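Local coordinates for protein cellulose 1,4-beta-cellobiosidase (Clostridium thermocellum, PDB 3ZQX) that belongs, as a family 3b carbohydrate-binding module, to a cellulosomal cellobiohydrolase that releases cellobiose from cellulose, and is probably built for attachment to that polymer, at residues A[2-7]-A[138-143]; A[25-30]-A[86-91]; A[36-41]-A[130-135]; A[56-61]-A[94-99]. The protein carries 1 engineered substitution. All coordinates share one frame; numbering follows the deposited sequence.

Interaction 1 of 4, residues A[2-7]-A[138-143]; sequences DVKVQY and LVWGTP
V139 and W140 pack against V3, K4 and V5 in a contact between the two sheets of the CBM3 beta-sandwich. Strand 3-9 belongs to one sheet, and strand 137-140 is an outermost strand of the other. Their segments run 56° apart and come within 6.4 Å at the axes, so side chains carry the contact. V139 and W140 form a classic beta bulge opposite L132 of the neighbouring strand. Both side chains of the bulge start toward the segment 2-7. The indole of W140 does most of the work. Its CG is anti to the backbone N (chi1 172°), which turns CG toward the segment 2-7; the ring beyond it lies against the backbone of K4 and V5. Two atoms cover the same ring face. K4 CB makes a CH-pi contact 3.5 Å from the centroid of the six-membered ring of W140. V5 N lies over the five-membered ring, 3.4 Å from W140 NE1. Both of these nitrogens are donors, so they do not bond to each other; W140 NE1 instead donates a hydrogen bond to the carbonyl O of Y127. Past CB the extended chain of K4 leaves the ring, and its ammonium pairs with D126. V5 CG2 touches W140 CD1 at 3.9 Å. At the other end, D2 places its carboxylate beside V139, while the two oxygens find their polar partners in Y33 and K134. D2 OD1 also accepts from V3 N at 2.8 Å. Between these points the valines meet through single methyls, V3 CG2 on V139 CG2 at 3.9 Å.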
loop_
_atom_site.group_PDB
_atom_site.type_symbol
_atom_site.label_atom_id
_atom_site.label_comp_id
_atom_site.label_asym_id
_atom_site.label_seq_id
_atom_site.Cartn_x
_atom_site.Cartn_y
_atom_site.Cartn_z
ATOM N N ASP A 2 12.869 -9.745 7.646
ATOM C CA ASP A 2 13.069 -8.504 6.917
ATOM C C ASP A 2 11.794 -7.670 7.103
ATOM O O ASP A 2 10.972 -7.955 7.980
ATOM C CB ASP A 2 13.366 -8.789 5.438
ATOM C CG ASP A 2 14.219 -7.709 4.790
ATOM O OD1 ASP A 2 14.256 -6.581 5.323
ATOM O OD2 ASP A 2 14.847 -7.985 3.747
ATOM N N VAL A 3 11.633 -6.609 6.330
ATOM C CA VAL A 3 10.415 -5.824 6.424
ATOM C C VAL A 3 9.175 -6.597 5.953
ATOM O O VAL A 3 9.248 -7.439 5.050
ATOM C CB VAL A 3 10.548 -4.491 5.652
ATOM C CG1 VAL A 3 11.374 -3.486 6.458
ATOM C CG2 VAL A 3 11.160 -4.726 4.267
ATOM N N LYS A 4 8.043 -6.311 6.587
ATOM C CA LYS A 4 6.754 -6.887 6.214
ATOM C C LYS A 4 5.678 -5.809 6.248
ATOM O O LYS A 4 5.894 -4.726 6.799
ATOM C CB LYS A 4 6.364 -8.027 7.160
ATOM C CG LYS A 4 6.080 -7.582 8.593
ATOM C CD LYS A 4 5.686 -8.755 9.480
ATOM C CE LYS A 4 5.364 -8.290 10.890
ATOM N NZ LYS A 4 5.001 -9.416 11.808
ATOM N N VAL A 5 4.515 -6.113 5.667
ATOM C CA VAL A 5 3.368 -5.219 5.680
ATOM C C VAL A 5 2.225 -5.827 6.446
ATOM O O VAL A 5 1.897 -7.002 6.258
ATOM C CB VAL A 5 2.845 -4.940 4.249
ATOM C CG1 VAL A 5 1.575 -4.095 4.292
ATOM C CG2 VAL A 5 3.914 -4.271 3.413
ATOM N N GLN A 6 1.609 -5.001 7.285
ATOM C CA GLN A 6 0.298 -5.295 7.839
ATOM C C GLN A 6 -0.726 -4.384 7.183
ATOM O O GLN A 6 -0.410 -3.263 6.764
ATOM C CB GLN A 6 0.271 -5.067 9.342
ATOM C CG GLN A 6 1.378 -5.776 10.065
ATOM C CD GLN A 6 1.216 -5.678 11.553
ATOM O OE1 GLN A 6 0.982 -4.594 12.096
ATOM N NE2 GLN A 6 1.304 -6.817 12.229
ATOM N N TYR A 7 -1.956 -4.877 7.080
ATOM C CA TYR A 7 -3.041 -4.187 6.401
ATOM C C TYR A 7 -4.311 -4.308 7.209
ATOM O O TYR A 7 -4.515 -5.282 7.933
ATOM C CB TYR A 7 -3.257 -4.851 5.042
ATOM C CG TYR A 7 -4.575 -4.641 4.310
ATOM C CD1 TYR A 7 -4.782 -3.538 3.498
ATOM C CD2 TYR A 7 -5.583 -5.600 4.364
ATOM C CE1 TYR A 7 -5.964 -3.376 2.786
ATOM C CE2 TYR A 7 -6.768 -5.444 3.660
ATOM C CZ TYR A 7 -6.951 -4.338 2.860
ATOM O OH TYR A 7 -8.132 -4.210 2.157
ATOM N N LEU A 138 11.875 -8.822 -4.485
ATOM C CA LEU A 138 10.633 -8.922 -3.746
ATOM C C LEU A 138 11.004 -9.464 -2.375
ATOM O O LEU A 138 11.580 -10.553 -2.260
ATOM C CB LEU A 138 9.721 -9.923 -4.459
ATOM C CG LEU A 138 8.431 -10.321 -3.747
ATOM C CD1 LEU A 138 7.496 -9.120 -3.642
ATOM C CD2 LEU A 138 7.754 -11.456 -4.495
ATOM N N VAL A 139 10.784 -8.661 -1.333
ATOM C CA VAL A 139 11.078 -9.135 0.010
ATOM C C VAL A 139 9.897 -9.488 0.899
ATOM O O VAL A 139 10.070 -10.173 1.909
ATOM C CB VAL A 139 11.995 -8.137 0.750
ATOM C CG1 VAL A 139 13.301 -7.968 -0.001
ATOM C CG2 VAL A 139 11.306 -6.793 0.922
ATOM N N TRP A 140 8.692 -9.098 0.503
ATOM C CA TRP A 140 7.502 -9.416 1.275
ATOM C C TRP A 140 6.330 -9.558 0.335
ATOM O O TRP A 140 6.137 -8.721 -0.545
ATOM C CB TRP A 140 7.182 -8.331 2.319
ATOM C CG TRP A 140 5.858 -8.593 2.959
ATOM C CD1 TRP A 140 4.662 -8.022 2.637
ATOM C CD2 TRP A 140 5.584 -9.545 3.987
ATOM N NE1 TRP A 140 3.658 -8.550 3.414
ATOM C CE2 TRP A 140 4.199 -9.489 4.249
ATOM C CE3 TRP A 140 6.376 -10.441 4.712
ATOM C CZ2 TRP A 140 3.591 -10.285 5.210
ATOM C CZ3 TRP A 140 5.770 -11.236 5.662
ATOM C CH2 TRP A 140 4.391 -11.153 5.904
ATOM N N GLY A 141 5.503 -10.568 0.577
ATOM C CA GLY A 141 4.262 -10.692 -0.151
ATOM C C GLY A 141 4.391 -11.360 -1.498
ATOM O O GLY A 141 5.472 -11.771 -1.926
ATOM N N THR A 142 3.229 -11.566 -2.100
ATOM C CA THR A 142 3.085 -12.171 -3.413
ATOM C C THR A 142 2.333 -11.257 -4.366
ATOM O O THR A 142 1.186 -10.924 -4.083
ATOM C CB THR A 142 2.366 -13.513 -3.302
ATOM O OG1 THR A 142 3.033 -14.320 -2.320
ATOM C CG2 THR A 142 2.378 -14.237 -4.641
ATOM N N PRO A 143 2.952 -10.809 -5.461
ATOM C CA PRO A 143 2.210 -10.002 -6.435
ATOM C C PRO A 143 1.257 -10.868 -7.253
ATOM O O PRO A 143 1.337 -12.095 -7.201
ATOM C CB PRO A 143 3.318 -9.439 -7.322
ATOM C CG PRO A 143 4.339 -10.513 -7.324
ATOM C CD PRO A 143 4.324 -11.085 -5.923
#

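Interaction 2 of 4, residues A[25-30]-A[86-91]; sequences IVNTGN and VKLPAG
N27 and G91 join the end of strand 15-27 to the turn that follows strand 87-88. Two hydrogen bonds hold the segments. G91 N donates to N27 O at 2.8 Å, with a rather bent angle of 132° at the hydrogen. N27 ND2 donates to L88 O at 3.2 Å. The acceptor lies in the amide plane of N27, but the donor stands above the carbonyl plane of L88. The same ND2 also bonds to R31 O, so the one NH2 group serves the carbonyls of L88 and R31. A third bond stays within the segment 25-30: N27 OD1 accepts from G29 N at 3.2 Å. N27 CG is anti to the backbone N (chi1 -173°), which sends CG toward the segment 86-91, within contact of P89 O and A90 CA.

The apolar contacts lie deeper. I25 CG2 and L88 CD2 touch at 4.0 Å, their side chains crossing at about a right angle. L88 CD2 also meets N27 CB, so one methyl touches both residues. Nearer the surface, A90 CB rests on G29 O at 3.3 Å and on the carbonyl carbon of N30. G91 has a positive phi of 85°, where a CB would press on the preceding carbonyl. The backbone of A90 is tied down by the carboxylate of D32. The bond from G29 N to N27 OD1 defines an Asx turn, here turning the chain away at the end of a sandwich strand.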
loop_
_atom_site.group_PDB
_atom_site.type_symbol
_atom_site.label_atom_id
_atom_site.label_comp_id
_atom_site.label_asym_id
_atom_site.label_seq_id
_atom_site.Cartn_x
_atom_site.Cartn_y
_atom_site.Cartn_z
ATOM N N ILE A 25 4.314 -0.795 8.010
ATOM C CA ILE A 25 5.521 -1.495 7.596
ATOM C C ILE A 25 6.357 -1.773 8.832
ATOM O O ILE A 25 6.732 -0.854 9.554
ATOM C CB ILE A 25 6.334 -0.696 6.562
ATOM C CG1 ILE A 25 5.509 -0.501 5.286
ATOM C CG2 ILE A 25 7.649 -1.412 6.260
ATOM C CD1 ILE A 25 6.129 0.463 4.302
ATOM N N VAL A 26 6.630 -3.052 9.078
ATOM C CA VAL A 26 7.321 -3.479 10.290
ATOM C C VAL A 26 8.663 -4.073 9.906
ATOM O O VAL A 26 8.726 -4.941 9.038
ATOM C CB VAL A 26 6.490 -4.536 11.048
ATOM C CG1 VAL A 26 7.201 -4.943 12.324
ATOM C CG2 VAL A 26 5.091 -4.003 11.361
ATOM N N ASN A 27 9.743 -3.602 10.532
ATOM C CA ASN A 27 11.054 -4.140 10.226
ATOM C C ASN A 27 11.344 -5.215 11.256
ATOM O O ASN A 27 11.763 -4.923 12.377
ATOM C CB ASN A 27 12.075 -3.008 10.327
ATOM C CG ASN A 27 13.438 -3.426 9.861
ATOM O OD1 ASN A 27 13.700 -4.611 9.674
ATOM N ND2 ASN A 27 14.321 -2.454 9.660
ATOM N N THR A 28 11.228 -6.468 10.827
ATOM C CA THR A 28 11.369 -7.604 11.730
ATOM C C THR A 28 12.776 -8.169 11.704
ATOM O O THR A 28 13.081 -9.104 12.442
ATOM C CB THR A 28 10.393 -8.761 11.395
ATOM O OG1 THR A 28 10.768 -9.371 10.152
ATOM C CG2 THR A 28 8.961 -8.269 11.321
ATOM N N GLY A 29 13.630 -7.598 10.857
ATOM C CA GLY A 29 14.989 -8.080 10.701
ATOM C C GLY A 29 15.975 -7.347 11.584
ATOM O O GLY A 29 15.591 -6.567 12.460
ATOM N N ASN A 30 17.253 -7.640 11.382
ATOM C CA ASN A 30 18.315 -7.049 12.178
ATOM C C ASN A 30 19.032 -5.856 11.549
ATOM O O ASN A 30 20.042 -5.401 12.075
ATOM C CB ASN A 30 19.292 -8.104 12.694
ATOM C CG ASN A 30 19.985 -8.862 11.580
ATOM O OD1 ASN A 30 19.989 -8.435 10.425
ATOM N ND2 ASN A 30 20.576 -9.999 11.925
ATOM N N VAL A 86 13.623 8.463 5.407
ATOM C CA VAL A 86 13.107 8.353 6.762
ATOM C C VAL A 86 13.641 7.027 7.235
ATOM O O VAL A 86 13.424 6.000 6.588
ATOM C CB VAL A 86 11.563 8.347 6.837
ATOM C CG1 VAL A 86 11.104 8.019 8.253
ATOM C CG2 VAL A 86 11.002 9.692 6.397
ATOM N N LYS A 87 14.371 7.050 8.336
ATOM C CA LYS A 87 15.003 5.851 8.834
ATOM C C LYS A 87 13.980 4.973 9.544
ATOM O O LYS A 87 13.138 5.463 10.316
ATOM C CB LYS A 87 16.158 6.218 9.779
ATOM C CG LYS A 87 17.090 7.326 9.256
ATOM C CD LYS A 87 17.690 6.998 7.896
ATOM C CE LYS A 87 18.746 8.030 7.500
ATOM N NZ LYS A 87 19.345 7.737 6.163
ATOM N N LEU A 88 14.075 3.674 9.279
ATOM C CA LEU A 88 13.228 2.643 9.860
ATOM C C LEU A 88 14.130 1.611 10.535
ATOM O O LEU A 88 14.719 0.759 9.857
ATOM C CB LEU A 88 12.373 1.971 8.787
ATOM C CG LEU A 88 11.508 0.814 9.289
ATOM C CD1 LEU A 88 10.457 1.314 10.276
ATOM C CD2 LEU A 88 10.868 0.075 8.126
ATOM N N PRO A 89 14.335 1.739 11.849
ATOM C CA PRO A 89 15.296 0.849 12.506
ATOM C C PRO A 89 14.832 -0.602 12.587
ATOM O O PRO A 89 13.636 -0.901 12.554
ATOM C CB PRO A 89 15.392 1.439 13.915
ATOM C CG PRO A 89 14.049 2.040 14.144
ATOM C CD PRO A 89 13.683 2.648 12.809
ATOM N N ALA A 90 15.803 -1.496 12.711
ATOM C CA ALA A 90 15.533 -2.887 13.025
ATOM C C ALA A 90 14.637 -2.951 14.249
ATOM O O ALA A 90 14.892 -2.294 15.261
ATOM C CB ALA A 90 16.843 -3.623 13.290
ATOM N N GLY A 91 13.578 -3.743 14.140
ATOM C CA GLY A 91 12.614 -3.899 15.210
ATOM C C GLY A 91 11.537 -2.829 15.233
ATOM O O GLY A 91 10.566 -2.953 15.982
#

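Interaction 3 of 4, residues A[36-41]-A[130-135]; sequences KDIVLR and VTLYKN
V39 pairs with Y133, and R41 with T131, in an antiparallel ladder inside the five-stranded sheet of the CBM3 beta-sandwich. Both are hydrogen-bonded pairs, with V39 N to Y133 O at 2.9 Å and R41 N to T131 O at 3.0 Å among the bonds. L40 and L132 form the non-hydrogen-bonded pair between them. The side chains alternate between two faces. I38, L40 and L132 point to the face that packs on the other sheet, where V3 and I25 lie. In L132, chi1 (-61°) sets CG beside the backbone N. The CD2 methyl of L132 reaches across to L40 CB at 3.7 Å and also touches I38 CG2. L40 CG in turn meets V130 CG1 at 3.7 Å. I38 and K134 lie side by side, pointing the same way, and touch at CG1 and CD. Beyond CD the lysine chain bends, and its ammonium is held by D2 and Y33.

V39, R41, T131 and Y133 occupy the opposite face. T131 OG1 sits 3.5 Å from R41 CB and bonds to the hydroxyl of Y43. R41 is extended from CG to NE and crosses Y133 at about a right angle, with R41 CD 4.0 Å from Y133 CE1. The guanidinium is turned 48° from the ring, and its NE bonds to Q80. At the tip, a water in the guanidinium plane accepts from R41 NH1 at 3.0 Å and makes a longer hydrogen bond with Y133 OH.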
loop_
_atom_site.group_PDB
_atom_site.type_symbol
_atom_site.label_atom_id
_atom_site.label_comp_id
_atom_site.label_asym_id
_atom_site.label_seq_id
_atom_site.Cartn_x
_atom_site.Cartn_y
_atom_site.Cartn_z
ATOM N N LYS A 36 13.593 5.230 1.965
ATOM C CA LYS A 36 13.814 5.633 0.582
ATOM C C LYS A 36 14.138 4.429 -0.300
ATOM O O LYS A 36 13.976 4.495 -1.523
ATOM C CB LYS A 36 14.934 6.663 0.485
ATOM C CG LYS A 36 16.324 6.060 0.588
ATOM C CD LYS A 36 17.405 7.129 0.573
ATOM C CE LYS A 36 18.787 6.508 0.726
ATOM N NZ LYS A 36 19.077 5.538 -0.370
ATOM N N ASP A 37 14.586 3.336 0.320
ATOM C CA ASP A 37 14.978 2.122 -0.400
ATOM C C ASP A 37 13.864 1.077 -0.509
ATOM O O ASP A 37 14.079 0.004 -1.078
ATOM C CB ASP A 37 16.210 1.504 0.255
ATOM C CG ASP A 37 17.424 2.375 0.108
ATOM O OD1 ASP A 37 17.578 3.005 -0.962
ATOM O OD2 ASP A 37 18.223 2.449 1.059
ATOM N N ILE A 38 12.685 1.389 0.009
ATOM C CA ILE A 38 11.587 0.428 0.056
ATOM C C ILE A 38 10.419 0.868 -0.825
ATOM O O ILE A 38 10.050 2.045 -0.821
ATOM C CB ILE A 38 11.141 0.218 1.523
ATOM C CG1 ILE A 38 12.266 -0.458 2.315
ATOM C CG2 ILE A 38 9.851 -0.579 1.596
ATOM C CD1 ILE A 38 12.092 -0.430 3.814
ATOM N N VAL A 39 9.871 -0.069 -1.594
ATOM C CA VAL A 39 8.734 0.174 -2.467
ATOM C C VAL A 39 7.587 -0.720 -2.013
ATOM O O VAL A 39 7.764 -1.933 -1.869
ATOM C CB VAL A 39 9.103 -0.179 -3.923
ATOM C CG1 VAL A 39 7.887 -0.101 -4.826
ATOM C CG2 VAL A 39 10.217 0.731 -4.436
ATOM N N LEU A 40 6.422 -0.126 -1.779
ATOM C CA LEU A 40 5.214 -0.867 -1.419
ATOM C C LEU A 40 4.228 -0.831 -2.585
ATOM O O LEU A 40 4.078 0.207 -3.234
ATOM C CB LEU A 40 4.579 -0.234 -0.172
ATOM C CG LEU A 40 3.238 -0.787 0.329
ATOM C CD1 LEU A 40 3.080 -0.586 1.836
ATOM C CD2 LEU A 40 2.063 -0.176 -0.412
ATOM N N ARG A 41 3.554 -1.954 -2.856
ATOM C CA ARG A 41 2.509 -1.966 -3.884
ATOM C C ARG A 41 1.214 -2.597 -3.394
ATOM O O ARG A 41 1.213 -3.682 -2.799
ATOM C CB ARG A 41 2.987 -2.671 -5.159
ATOM C CG ARG A 41 4.121 -1.927 -5.831
ATOM C CD ARG A 41 4.637 -2.622 -7.083
ATOM N NE ARG A 41 5.670 -1.780 -7.688
ATOM C CZ ARG A 41 6.473 -2.152 -8.678
ATOM N NH1 ARG A 41 6.396 -3.373 -9.177
ATOM N NH2 ARG A 41 7.368 -1.294 -9.154
ATOM N N VAL A 130 -0.085 -7.369 -0.247
ATOM C CA VAL A 130 0.579 -6.091 -0.471
ATOM C C VAL A 130 2.061 -6.401 -0.417
ATOM O O VAL A 130 2.532 -7.007 0.542
ATOM C CB VAL A 130 0.169 -5.051 0.597
ATOM C CG1 VAL A 130 1.014 -3.780 0.511
ATOM C CG2 VAL A 130 -1.308 -4.729 0.454
ATOM N N THR A 131 2.797 -5.991 -1.436
ATOM C CA THR A 131 4.192 -6.387 -1.580
ATOM C C THR A 131 5.152 -5.284 -1.162
ATOM O O THR A 131 4.813 -4.089 -1.177
ATOM C CB THR A 131 4.515 -6.756 -3.023
ATOM O OG1 THR A 131 4.103 -5.667 -3.852
ATOM C CG2 THR A 131 3.812 -8.052 -3.437
ATOM N N LEU A 132 6.332 -5.708 -0.722
ATOM C CA LEU A 132 7.474 -4.813 -0.569
ATOM C C LEU A 132 8.628 -5.283 -1.435
ATOM O O LEU A 132 8.925 -6.485 -1.497
ATOM C CB LEU A 132 7.976 -4.764 0.870
ATOM C CG LEU A 132 7.001 -4.267 1.923
ATOM C CD1 LEU A 132 7.616 -4.398 3.310
ATOM C CD2 LEU A 132 6.576 -2.832 1.633
ATOM N N TYR A 133 9.291 -4.311 -2.061
ATOM C CA TYR A 133 10.517 -4.523 -2.820
ATOM C C TYR A 133 11.629 -3.688 -2.218
ATOM O O TYR A 133 11.398 -2.567 -1.730
ATOM C CB TYR A 133 10.336 -4.114 -4.283
ATOM C CG TYR A 133 9.344 -4.970 -5.027
ATOM C CD1 TYR A 133 7.981 -4.704 -4.966
ATOM C CD2 TYR A 133 9.762 -6.058 -5.777
ATOM C CE1 TYR A 133 7.068 -5.493 -5.642
ATOM C CE2 TYR A 133 8.846 -6.854 -6.458
ATOM C CZ TYR A 133 7.501 -6.562 -6.378
ATOM O OH TYR A 133 6.571 -7.335 -7.044
ATOM N N LYS A 134 12.826 -4.259 -2.214
ATOM C CA LYS A 134 14.004 -3.577 -1.727
ATOM C C LYS A 134 15.203 -4.185 -2.442
ATOM O O LYS A 134 15.264 -5.404 -2.621
ATOM C CB LYS A 134 14.098 -3.801 -0.222
ATOM C CG LYS A 134 15.346 -3.261 0.420
ATOM C CD LYS A 134 15.245 -3.279 1.942
ATOM C CE LYS A 134 14.841 -4.648 2.480
ATOM N NZ LYS A 134 15.868 -5.703 2.247
ATOM N N ASN A 135 16.172 -3.361 -2.808
ATOM C CA ASN A 135 17.356 -3.841 -3.505
ATOM C C ASN A 135 17.012 -4.654 -4.746
ATOM O O ASN A 135 17.692 -5.619 -5.065
ATOM C CB ASN A 135 18.251 -4.656 -2.572
ATOM C CG ASN A 135 19.661 -4.812 -3.121
ATOM O OD1 ASN A 135 20.221 -3.878 -3.697
ATOM N ND2 ASN A 135 20.236 -5.991 -2.955
HETATM O O HOH W 1 16.178 -0.576 -2.641
HETATM O O HOH W 2 4.479 -5.617 -8.919
#

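Interaction 4 of 4, residues A[56-61]-A[94-99]; sequences CYYTPI and TGEIQF
Y58 O accepts from Q98 N at 3.2 Å, in the one backbone-to-backbone hydrogen bond between these segments, and T59 lies nearest I97. The bond ties the loop after strand 52-55 to the start of strand 97-103. Y58 N, by contrast, is buried here with no partner in the model.

T59 adds a side-chain bond. Its OG1 is anti to the backbone N (chi1 -179°) and donates to E96 O at 2.8 Å. The same hydroxyl lies 3.5 Å from I97 CG1, the two side chains running side by side. P60 CD closes on E96 O as well, at 3.0 Å, so this carbonyl is tightly covered. G95 has a positive phi, which calls for glycine; P60 CG would also stand in the way of a CB. I61 CG2 packs on T94 CB at 4.0 Å.

On the outer side, Y58 meets E96 by its ring edge, with Y58 CD2 3.7 Å from E96 CD. The carboxylate is turned 88° from the ring plane. Q98 lies alongside: its CB and CG touch Y58 O, and its NE2 approaches Y58 CB. The amide end then donates from Q98 NE2 to E96 OE1 at 2.9 Å. That oxygen lies in the amide plane of Q98, while the donor stands above the carboxylate plane.

K22 forms a salt bridge to the same OE1. Two donors thus grip one carboxylate oxygen, which probably favours the charged form of E96 and probably helps to hold the carboxylate in place beside Y58.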
loop_
_atom_site.group_PDB
_atom_site.type_symbol
_atom_site.label_atom_id
_atom_site.label_comp_id
_atom_site.label_asym_id
_atom_site.label_seq_id
_atom_site.Cartn_x
_atom_site.Cartn_y
_atom_site.Cartn_z
ATOM N N CYS A 56 -3.159 10.493 1.993
ATOM C CA CYS A 56 -2.909 9.965 3.333
ATOM C C CYS A 56 -3.270 11.027 4.363
ATOM O O CYS A 56 -2.597 12.056 4.460
ATOM C CB CYS A 56 -1.441 9.594 3.503
ATOM S SG CYS A 56 -1.012 9.159 5.198
ATOM N N TYR A 57 -4.322 10.774 5.131
ATOM C CA TYR A 57 -4.771 11.731 6.134
ATOM C C TYR A 57 -3.927 11.705 7.394
ATOM O O TYR A 57 -3.925 12.686 8.135
ATOM C CB TYR A 57 -6.264 11.541 6.467
ATOM C CG TYR A 57 -7.147 11.898 5.296
ATOM C CD1 TYR A 57 -7.211 13.201 4.839
ATOM C CD2 TYR A 57 -7.882 10.936 4.624
ATOM C CE1 TYR A 57 -7.990 13.544 3.762
ATOM C CE2 TYR A 57 -8.668 11.274 3.533
ATOM C CZ TYR A 57 -8.716 12.579 3.109
ATOM O OH TYR A 57 -9.489 12.913 2.018
ATOM N N TYR A 58 -3.314 10.569 7.720
ATOM C CA TYR A 58 -2.349 10.549 8.805
ATOM C C TYR A 58 -1.338 9.433 8.660
ATOM O O TYR A 58 -1.704 8.318 8.310
ATOM C CB TYR A 58 -3.087 10.392 10.130
ATOM C CG TYR A 58 -2.143 10.235 11.291
ATOM C CD1 TYR A 58 -1.383 11.308 11.738
ATOM C CD2 TYR A 58 -1.987 9.009 11.923
ATOM C CE1 TYR A 58 -0.503 11.168 12.795
ATOM C CE2 TYR A 58 -1.112 8.861 12.979
ATOM C CZ TYR A 58 -0.372 9.940 13.405
ATOM O OH TYR A 58 0.500 9.797 14.457
ATOM N N THR A 59 -0.076 9.720 8.965
ATOM C CA THR A 59 0.880 8.680 9.309
ATOM C C THR A 59 1.930 9.267 10.255
ATOM O O THR A 59 2.308 10.424 10.088
ATOM C CB THR A 59 1.531 8.064 8.052
ATOM O OG1 THR A 59 2.436 7.030 8.446
ATOM C CG2 THR A 59 2.284 9.093 7.227
ATOM N N PRO A 60 2.451 8.473 11.208
ATOM C CA PRO A 60 3.471 9.037 12.105
ATOM C C PRO A 60 4.765 9.465 11.406
ATOM O O PRO A 60 5.492 10.299 11.952
ATOM C CB PRO A 60 3.760 7.887 13.078
ATOM C CG PRO A 60 2.513 7.066 13.075
ATOM C CD PRO A 60 1.992 7.147 11.657
ATOM N N ILE A 61 5.059 8.908 10.239
ATOM C CA ILE A 61 6.302 9.247 9.537
ATOM C C ILE A 61 6.163 10.552 8.747
ATOM O O ILE A 61 7.127 11.037 8.153
ATOM C CB ILE A 61 6.797 8.093 8.613
ATOM C CG1 ILE A 61 5.813 7.825 7.467
ATOM C CG2 ILE A 61 7.051 6.829 9.427
ATOM C CD1 ILE A 61 6.349 6.868 6.421
ATOM N N THR A 94 6.645 1.721 10.924
ATOM C CA THR A 94 6.156 3.031 10.540
ATOM C C THR A 94 5.000 3.486 11.416
ATOM O O THR A 94 4.810 4.684 11.626
ATOM C CB THR A 94 5.670 3.047 9.075
ATOM O OG1 THR A 94 4.680 2.025 8.869
ATOM C CG2 THR A 94 6.821 2.819 8.124
ATOM N N GLY A 95 4.235 2.535 11.941
ATOM C CA GLY A 95 2.908 2.845 12.431
ATOM C C GLY A 95 1.965 3.008 11.255
ATOM O O GLY A 95 2.351 2.860 10.092
ATOM N N GLU A 96 0.712 3.322 11.551
ATOM C CA GLU A 96 -0.297 3.352 10.510
ATOM C C GLU A 96 0.054 4.308 9.381
ATOM O O GLU A 96 0.514 5.438 9.609
ATOM C CB GLU A 96 -1.662 3.710 11.097
ATOM C CG GLU A 96 -1.742 5.112 11.681
ATOM C CD GLU A 96 -3.117 5.445 12.210
ATOM O OE1 GLU A 96 -4.090 5.388 11.439
ATOM O OE2 GLU A 96 -3.228 5.784 13.409
ATOM N N ILE A 97 -0.145 3.830 8.156
ATOM C CA ILE A 97 -0.138 4.697 6.995
ATOM C C ILE A 97 -1.551 4.617 6.444
ATOM O O ILE A 97 -1.925 3.638 5.793
ATOM C CB ILE A 97 0.869 4.205 5.930
ATOM C CG1 ILE A 97 2.274 4.065 6.535
ATOM C CG2 ILE A 97 0.870 5.148 4.737
ATOM C CD1 ILE A 97 3.283 3.398 5.604
ATOM N N GLN A 98 -2.329 5.667 6.665
ATOM C CA GLN A 98 -3.682 5.676 6.138
ATOM C C GLN A 98 -3.597 5.860 4.638
ATOM O O GLN A 98 -2.720 6.575 4.137
ATOM C CB GLN A 98 -4.493 6.795 6.776
ATOM C CG GLN A 98 -4.701 6.568 8.257
ATOM C CD GLN A 98 -5.600 7.586 8.915
ATOM O OE1 GLN A 98 -6.279 8.378 8.250
ATOM N NE2 GLN A 98 -5.623 7.563 10.238
ATOM N N PHE A 99 -4.492 5.206 3.906
ATOM C CA PHE A 99 -4.534 5.434 2.473
ATOM C C PHE A 99 -5.937 5.509 1.939
ATOM O O PHE A 99 -6.822 4.749 2.359
ATOM C CB PHE A 99 -3.696 4.401 1.683
ATOM C CG PHE A 99 -4.288 3.010 1.601
ATOM C CD1 PHE A 99 -4.137 2.100 2.640
ATOM C CD2 PHE A 99 -4.937 2.593 0.441
ATOM C CE1 PHE A 99 -4.659 0.821 2.539
ATOM C CE2 PHE A 99 -5.445 1.312 0.333
ATOM C CZ PHE A 99 -5.309 0.427 1.380
#

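Interactions 1 and 3 share the sheet that holds strands 130-134 and 137-140, and their centres are 8 Å apart. Interaction 3 builds that sheet through backbone bonds. Interaction 1 joins it to the opposite sheet with an aromatic ring and valine methyls. Interaction 2 is the most peripheral, about 17 Å from the chain centre to its own. Interaction 4 mixes buried T59 and I97 with exposed tyrosines and P60. Both rely more on polar side chains and carbonyls, and they meet where I25 O bonds to T94 N. Interactions 1 and 2 hold neighbouring strands, linked by K4 N to V26 O. V5, I25, L40 and L132 bring interactions 1, 2 and 3 together in the core. Interactions 3 and 4 do not touch.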